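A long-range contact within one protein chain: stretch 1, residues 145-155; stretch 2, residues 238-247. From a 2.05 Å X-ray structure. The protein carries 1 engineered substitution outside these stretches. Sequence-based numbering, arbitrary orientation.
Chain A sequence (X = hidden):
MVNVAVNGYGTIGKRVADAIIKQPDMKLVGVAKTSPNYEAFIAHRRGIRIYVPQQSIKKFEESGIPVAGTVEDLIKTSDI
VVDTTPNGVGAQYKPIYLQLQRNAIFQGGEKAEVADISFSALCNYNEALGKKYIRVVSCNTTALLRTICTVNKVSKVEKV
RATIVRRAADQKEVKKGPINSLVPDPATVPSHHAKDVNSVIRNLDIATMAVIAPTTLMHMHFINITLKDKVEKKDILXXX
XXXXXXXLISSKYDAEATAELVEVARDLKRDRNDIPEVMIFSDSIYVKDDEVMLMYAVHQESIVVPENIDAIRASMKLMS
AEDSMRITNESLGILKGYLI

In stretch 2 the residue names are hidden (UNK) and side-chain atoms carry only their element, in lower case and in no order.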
ATOM      1  N   LEU A 145     -13.879  18.711  11.476  1.00 23.37           N
ATOM      2  CA  LEU A 145     -14.839  19.575  10.807  1.00 28.50           C
ATOM      3  C   LEU A 145     -15.865  18.829   9.977  1.00 27.83           C
ATOM      4  O   LEU A 145     -17.060  19.139  10.100  1.00 23.41           O
ATOM      5  CB  LEU A 145     -14.130  20.625   9.928  1.00 17.79           C
ATOM      6  CG  LEU A 145     -13.404  21.676  10.791  1.00 28.52           C
ATOM      7  CD1 LEU A 145     -12.453  22.500   9.944  1.00 27.13           C
ATOM      8  CD2 LEU A 145     -14.462  22.500  11.525  1.00 21.49           C
ATOM      9  N   ARG A 146     -15.470  17.809   9.218  1.00 27.89           N
ATOM     10  CA  ARG A 146     -16.441  17.057   8.445  1.00 25.08           C
ATOM     11  C   ARG A 146     -17.458  16.401   9.395  1.00 30.01           C
ATOM     12  O   ARG A 146     -18.613  16.301   9.043  1.00 25.41           O
ATOM     13  CB  ARG A 146     -15.857  15.965   7.566  1.00 21.39           C
ATOM     14  CG  ARG A 146     -14.844  16.517   6.521  1.00 20.00           C
ATOM     15  CD  ARG A 146     -14.569  15.295   5.594  1.00 17.79           C
ATOM     16  NE  ARG A 146     -13.598  15.689   4.565  1.00 21.84           N
ATOM     17  CZ  ARG A 146     -12.747  14.819   4.008  1.00 19.80           C
ATOM     18  NH1 ARG A 146     -12.805  13.523   4.322  1.00 20.43           N
ATOM     19  NH2 ARG A 146     -11.897  15.285   3.110  1.00 17.91           N
ATOM     20  N   THR A 147     -16.941  15.831  10.495  1.00 20.21           N
ATOM     21  CA  THR A 147     -17.849  15.157  11.434  1.00 21.64           C
ATOM     22  C   THR A 147     -18.760  16.183  12.116  1.00 20.89           C
ATOM     23  O   THR A 147     -19.958  15.943  12.110  1.00 25.50           O
ATOM     24  CB  THR A 147     -17.017  14.380  12.494  1.00 25.34           C
ATOM     25  OG1 THR A 147     -16.104  13.520  11.785  1.00 22.84           O
ATOM     26  CG2 THR A 147     -17.911  13.623  13.431  1.00 21.69           C
ATOM     27  N   ILE A 148     -18.252  17.290  12.589  1.00 25.47           N
ATOM     28  CA  ILE A 148     -19.047  18.323  13.267  1.00 26.99           C
ATOM     29  C   ILE A 148     -20.047  19.013  12.330  1.00 30.76           C
ATOM     30  O   ILE A 148     -21.243  19.131  12.651  1.00 28.77           O
ATOM     31  CB  ILE A 148     -18.145  19.398  13.894  1.00 26.82           C
ATOM     32  CG1 ILE A 148     -17.176  18.901  14.967  1.00 23.09           C
ATOM     33  CG2 ILE A 148     -19.035  20.504  14.485  1.00 32.79           C
ATOM     34  CD1 ILE A 148     -16.084  19.913  15.295  1.00 21.77           C
ATOM     35  N   CYS A 149     -19.633  19.435  11.138  1.00 27.54           N
ATOM     36  CA  CYS A 149     -20.616  20.074  10.211  1.00 30.12           C
ATOM     37  C   CYS A 149     -21.662  19.112   9.721  1.00 27.69           C
ATOM     38  O   CYS A 149     -22.872  19.444   9.748  1.00 29.59           O
ATOM     39  CB  CYS A 149     -19.914  20.825   9.100  1.00 27.87           C
ATOM     40  SG  CYS A 149     -18.837  22.129   9.642  1.00 26.17           S
ATOM     41  N   THR A 150     -21.371  17.812   9.599  1.00 28.22           N
ATOM     42  CA  THR A 150     -22.386  16.825   9.299  1.00 22.08           C
ATOM     43  C   THR A 150     -23.333  16.560  10.475  1.00 33.29           C
ATOM     44  O   THR A 150     -24.565  16.498  10.241  1.00 30.89           O
ATOM     45  CB  THR A 150     -21.787  15.467   8.861  1.00 22.31           C
ATOM     46  OG1 THR A 150     -20.917  15.723   7.748  1.00 27.28           O
ATOM     47  CG2 THR A 150     -22.846  14.444   8.528  1.00 18.09           C
ATOM     48  N   VAL A 151     -22.849  16.366  11.694  1.00 25.58           N
ATOM     49  CA  VAL A 151     -23.702  16.058  12.842  1.00 30.91           C
ATOM     50  C   VAL A 151     -24.655  17.209  13.157  1.00 30.25           C
ATOM     51  O   VAL A 151     -25.792  16.998  13.590  1.00 28.75           O
ATOM     52  CB  VAL A 151     -22.908  15.668  14.097  1.00 22.08           C
ATOM     53  CG1 VAL A 151     -23.750  15.651  15.362  1.00 25.48           C
ATOM     54  CG2 VAL A 151     -22.302  14.233  13.910  1.00 20.85           C
ATOM     55  N   ASN A 152     -24.193  18.420  12.955  1.00 29.39           N
ATOM     56  CA  ASN A 152     -24.824  19.695  13.108  1.00 33.30           C
ATOM     57  C   ASN A 152     -26.112  19.787  12.320  1.00 35.12           C
ATOM     58  O   ASN A 152     -27.050  20.416  12.780  1.00 32.62           O
ATOM     59  CB  ASN A 152     -23.855  20.844  12.763  1.00 35.54           C
ATOM     60  CG  ASN A 152     -24.269  22.196  13.293  1.00 53.83           C
ATOM     61  OD1 ASN A 152     -24.218  22.537  14.489  1.00 33.13           O
ATOM     62  ND2 ASN A 152     -24.681  23.063  12.362  1.00 38.58           N
ATOM     63  N   LYS A 153     -26.265  19.028  11.240  1.00 34.89           N
ATOM     64  CA  LYS A 153     -27.524  18.940  10.527  1.00 36.92           C
ATOM     65  C   LYS A 153     -28.609  18.237  11.334  1.00 40.06           C
ATOM     66  O   LYS A 153     -29.815  18.401  11.070  1.00 41.03           O
ATOM     67  CB  LYS A 153     -27.317  18.188   9.219  1.00 30.40           C
ATOM     68  CG  LYS A 153     -26.411  18.892   8.224  1.00 30.00           C
ATOM     69  CD  LYS A 153     -26.366  18.123   6.889  1.00 38.63           C
ATOM     70  CE  LYS A 153     -25.217  18.636   6.031  1.00 44.19           C
ATOM     71  NZ  LYS A 153     -25.424  18.453   4.574  1.00 62.87           N
ATOM     72  N   VAL A 154     -28.242  17.373  12.259  1.00 36.61           N
ATOM     73  CA  VAL A 154     -29.225  16.653  13.065  1.00 34.41           C
ATOM     74  C   VAL A 154     -29.618  17.521  14.258  1.00 41.40           C
ATOM     75  O   VAL A 154     -30.814  17.644  14.539  1.00 38.63           O
ATOM     76  CB  VAL A 154     -28.715  15.287  13.515  1.00 34.74           C
ATOM     77  CG1 VAL A 154     -29.690  14.619  14.468  1.00 37.02           C
ATOM     78  CG2 VAL A 154     -28.461  14.421  12.293  1.00 33.34           C
ATOM     79  N   SER A 155     -28.635  18.193  14.848  1.00 34.69           N
ATOM     80  CA  SER A 155     -28.874  19.097  15.958  1.00 33.37           C
ATOM     81  C   SER A 155     -27.619  19.918  16.197  1.00 33.99           C
ATOM     82  O   SER A 155     -26.490  19.417  16.050  1.00 34.24           O
ATOM     83  CB  SER A 155     -29.273  18.384  17.247  1.00 33.66           C
ATOM     84  OG  SER A 155     -29.211  19.277  18.340  1.00 33.29           O
ATOM     85  N   UNK A 238     -28.100   7.918  10.360  1.00 33.76           N
ATOM     86  CA  UNK A 238     -28.520   8.186   8.971  1.00 32.86           C
ATOM     87  C   UNK A 238     -27.735   9.297   8.349  1.00 26.79           C
ATOM     88  O   UNK A 238     -27.344   9.152   7.162  1.00 32.42           O
ATOM     89  o   UNK A 238     -30.364   9.261   7.854  1.00 47.02           O
ATOM     90  c   UNK A 238     -30.039   8.399   8.920  1.00 38.27           C
ATOM     91  N   UNK A 239     -27.331  10.386   9.028  1.00 29.22           N
ATOM     92  CA  UNK A 239     -26.535  11.368   8.300  1.00 28.23           C
ATOM     93  C   UNK A 239     -25.126  10.810   8.075  1.00 32.81           C
ATOM     94  O   UNK A 239     -24.510  11.031   7.035  1.00 34.54           O
ATOM     95  c   UNK A 239     -26.375  12.770   8.876  1.00 29.12           C
ATOM     96  c   UNK A 239     -25.924  12.783  10.332  1.00 31.73           C
ATOM     97  c   UNK A 239     -27.634  13.601   8.718  1.00 46.02           C
ATOM     98  N   UNK A 240     -24.610  10.110   9.086  1.00 26.58           N
ATOM     99  CA  UNK A 240     -23.231   9.604   8.968  1.00 29.92           C
ATOM    100  C   UNK A 240     -23.123   8.590   7.856  1.00 26.75           C
ATOM    101  O   UNK A 240     -22.069   8.474   7.240  1.00 27.41           O
ATOM    102  c   UNK A 240     -22.545  10.081  11.413  1.00 25.41           C
ATOM    103  c   UNK A 240     -21.615  11.208  10.982  1.00 25.24           C
ATOM    104  c   UNK A 240     -22.025   9.473  12.735  1.00 25.18           C
ATOM    105  c   UNK A 240     -22.741   9.047  10.331  1.00 22.53           C
ATOM    106  N   UNK A 241     -24.190   7.864   7.547  1.00 27.41           N
ATOM    107  CA  UNK A 241     -24.244   6.886   6.498  1.00 24.40           C
ATOM    108  C   UNK A 241     -24.505   7.436   5.106  1.00 30.29           C
ATOM    109  O   UNK A 241     -24.361   6.704   4.131  1.00 31.94           O
ATOM    110  o   UNK A 241     -26.329   2.462   5.793  1.00 42.66           O
ATOM    111  c   UNK A 241     -25.161   4.534   6.082  1.00 31.91           C
ATOM    112  c   UNK A 241     -25.355   5.847   6.814  1.00 35.41           C
ATOM    113  c   UNK A 241     -26.143   3.460   6.541  1.00 45.60           C
ATOM    114  o   UNK A 241     -26.697   3.620   7.650  1.00 43.97           O
ATOM    115  N   UNK A 242     -24.768   8.728   4.957  1.00 33.04           N
ATOM    116  CA  UNK A 242     -25.135   9.334   3.683  1.00 32.63           C
ATOM    117  C   UNK A 242     -24.409  10.618   3.384  1.00 32.97           C
ATOM    118  O   UNK A 242     -24.972  11.608   2.876  1.00 30.15           O
ATOM    119  o   UNK A 242     -27.418   7.852   2.424  1.00 55.02           O
ATOM    120  n   UNK A 242     -27.958   7.752   4.638  1.00 48.58           N
ATOM    121  c   UNK A 242     -26.661   9.631   3.752  1.00 34.12           C
ATOM    122  c   UNK A 242     -27.419   8.330   3.562  1.00 49.77           C
ATOM    123  N   UNK A 243     -23.115  10.668   3.695  1.00 27.52           N
ATOM    124  CA  UNK A 243     -22.351  11.902   3.454  1.00 25.32           C
ATOM    125  C   UNK A 243     -21.032  11.559   2.813  1.00 25.07           C
ATOM    126  O   UNK A 243     -20.132  10.945   3.461  1.00 23.82           O
ATOM    127  o   UNK A 243     -23.288  12.873   5.500  1.00 27.50           O
ATOM    128  c   UNK A 243     -22.083  12.653   4.780  1.00 30.36           C
ATOM    129  c   UNK A 243     -21.341  13.954   4.591  1.00 22.52           C
ATOM    130  N   UNK A 244     -20.809  11.924   1.568  1.00 30.82           N
ATOM    131  CA  UNK A 244     -19.501  11.791   0.972  1.00 27.90           C
ATOM    132  C   UNK A 244     -18.401  12.448   1.805  1.00 22.05           C
ATOM    133  O   UNK A 244     -18.455  13.597   2.127  1.00 27.55           O
ATOM    134  c   UNK A 244     -21.093  12.388  -0.696  1.00 25.72           C
ATOM    135  c   UNK A 244     -19.633  12.456  -0.387  1.00 28.01           C
ATOM    136  c   UNK A 244     -21.772  12.565   0.649  1.00 28.72           C
ATOM    137  N   UNK A 245     -17.296  11.674   1.921  1.00 21.96           N
ATOM    138  CA  UNK A 245     -16.123  12.105   2.643  1.00 23.60           C
ATOM    139  C   UNK A 245     -16.099  11.556   4.092  1.00 17.77           C
ATOM    140  O   UNK A 245     -15.141  11.708   4.808  1.00 22.15           O
ATOM    141  c   UNK A 245     -14.726  16.909  -0.960  1.00 32.70           C
ATOM    142  n   UNK A 245     -14.946  17.147  -2.256  1.00 31.59           N
ATOM    143  n   UNK A 245     -15.064  15.735  -0.462  1.00 24.89           N
ATOM    144  c   UNK A 245     -15.326  13.937   1.132  1.00 28.18           C
ATOM    145  c   UNK A 245     -14.898  15.390   0.978  1.00 25.38           C
ATOM    146  c   UNK A 245     -15.798  13.576   2.534  1.00 25.89           C
ATOM    147  n   UNK A 245     -14.157  17.829  -0.199  1.00 25.54           N
ATOM    148  N   UNK A 246     -17.148  10.813   4.366  1.00 23.60           N
ATOM    149  CA  UNK A 246     -17.325  10.090   5.620  1.00 25.46           C
ATOM    150  C   UNK A 246     -17.748   8.677   5.247  1.00 26.64           C
ATOM    151  O   UNK A 246     -18.686   8.501   4.451  1.00 27.41           O
ATOM    152  c   UNK A 246     -18.651   9.747   7.744  1.00 18.45           C
ATOM    153  c   UNK A 246     -17.927  12.056   7.104  1.00 20.76           C
ATOM    154  c   UNK A 246     -19.020  12.793   7.898  1.00 20.16           C
ATOM    155  c   UNK A 246     -18.367  10.692   6.558  1.00 22.92           C
ATOM    156  N   UNK A 247     -17.069   7.663   5.753  1.00 24.46           N
ATOM    157  CA  UNK A 247     -17.528   6.287   5.516  1.00 18.92           C
ATOM    158  C   UNK A 247     -17.754   5.608   6.887  1.00 22.14           C
ATOM    159  O   UNK A 247     -17.182   6.040   7.886  1.00 19.09           O
ATOM    160  c   UNK A 247     -16.590   5.438   4.670  1.00 23.27           C
ATOM    161  c   UNK A 247     -16.592   5.897   3.211  1.00 26.27           C
ATOM    162  c   UNK A 247     -15.160   5.412   5.202  1.00 18.58           C
TER
HETATM  163  O   HOH W   1     -24.543  15.496   5.009  1.00 50.78           O

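Position 238 carries one carbon and then one oxygen, a hydroxymethyl group that makes no contact with stretch 1: Ser238. Position 239 has a carbon bearing two further carbons, three in all, and its CA-to-CB bond points toward the helix of stretch 1. The CB lies 3.9 Å from Thr150 CG2, and one of the terminal carbons reaches Val154. This beta-branched, wholly apolar group is Val239, with CG2 3.6 Å from Val154 CG2.

Position 240 shows four carbons forked at the second. Its CA-to-CB bond runs sideways, yet the end comes nearer, and one end carbon lies near Thr150 CG2 and Val151 CG2; this is Leu240, its CD2 4.2 Å from Thr150 CG2 and 4.3 Å from Val151 CG2. At 241, three carbons end in two oxygens, a carboxylate out of reach of stretch 1, so Glu241. Position 242 has two carbons, the second bearing one oxygen and one nitrogen, and makes no contact with stretch 1. It is Asn242, whose ND2 donates to Ser238 O at 3.0 Å, a bond within its own stretch.

Position 243 has one carbon carrying an oxygen and a carbon, and its oxygen is 3.4 Å from Thr150 CG2, a methyl contact. This is Thr243, whose OG1 donates to Val239 O at 2.7 Å. One water joins the stretches here, donating to Thr243 OG1 at 2.9 Å and accepting from Lys153 NZ at 3.1 Å. At 244, three carbons close a ring onto the backbone N and make no contact with stretch 1; the ring defines Pro244.

Position 245 has three carbons, a nitrogen, then a carbon with two more nitrogens. Its CB lies over one face of the Arg146 guanidinium, 3.5 Å from Arg146 NH1, while the end of the side chain leads away: Arg245. Position 246 has four carbons forked at the first, one arm two carbons long, and the end of the longer arm reaches Arg146 O and Thr150 OG1. This is Ile246, whose CD1 lies 3.7 Å from Arg146 O and 3.5 Å from Thr150 OG1. Position 247 has one carbon bearing two carbons, beyond reach of stretch 1: Val247.

The contact buries 459 Å² in total and is mainly packing. Thr150 OG1 donates to Arg146 O at 2.7 Å, satisfying its hydroxyl within the helix, while its CG2 meets Val239, Leu240 and Thr243. The direct hydrogen bond across the stretches runs from Arg146 NH1 to Arg245 O, 3.0 Å with an N-H...O angle of 132°. A type II turn from Thr243 to Ile246, closed by Ile246 N to Thr243 O at 3.1 Å, contains that carbonyl.

Stretch 2 238-247: SVLENTPRIV
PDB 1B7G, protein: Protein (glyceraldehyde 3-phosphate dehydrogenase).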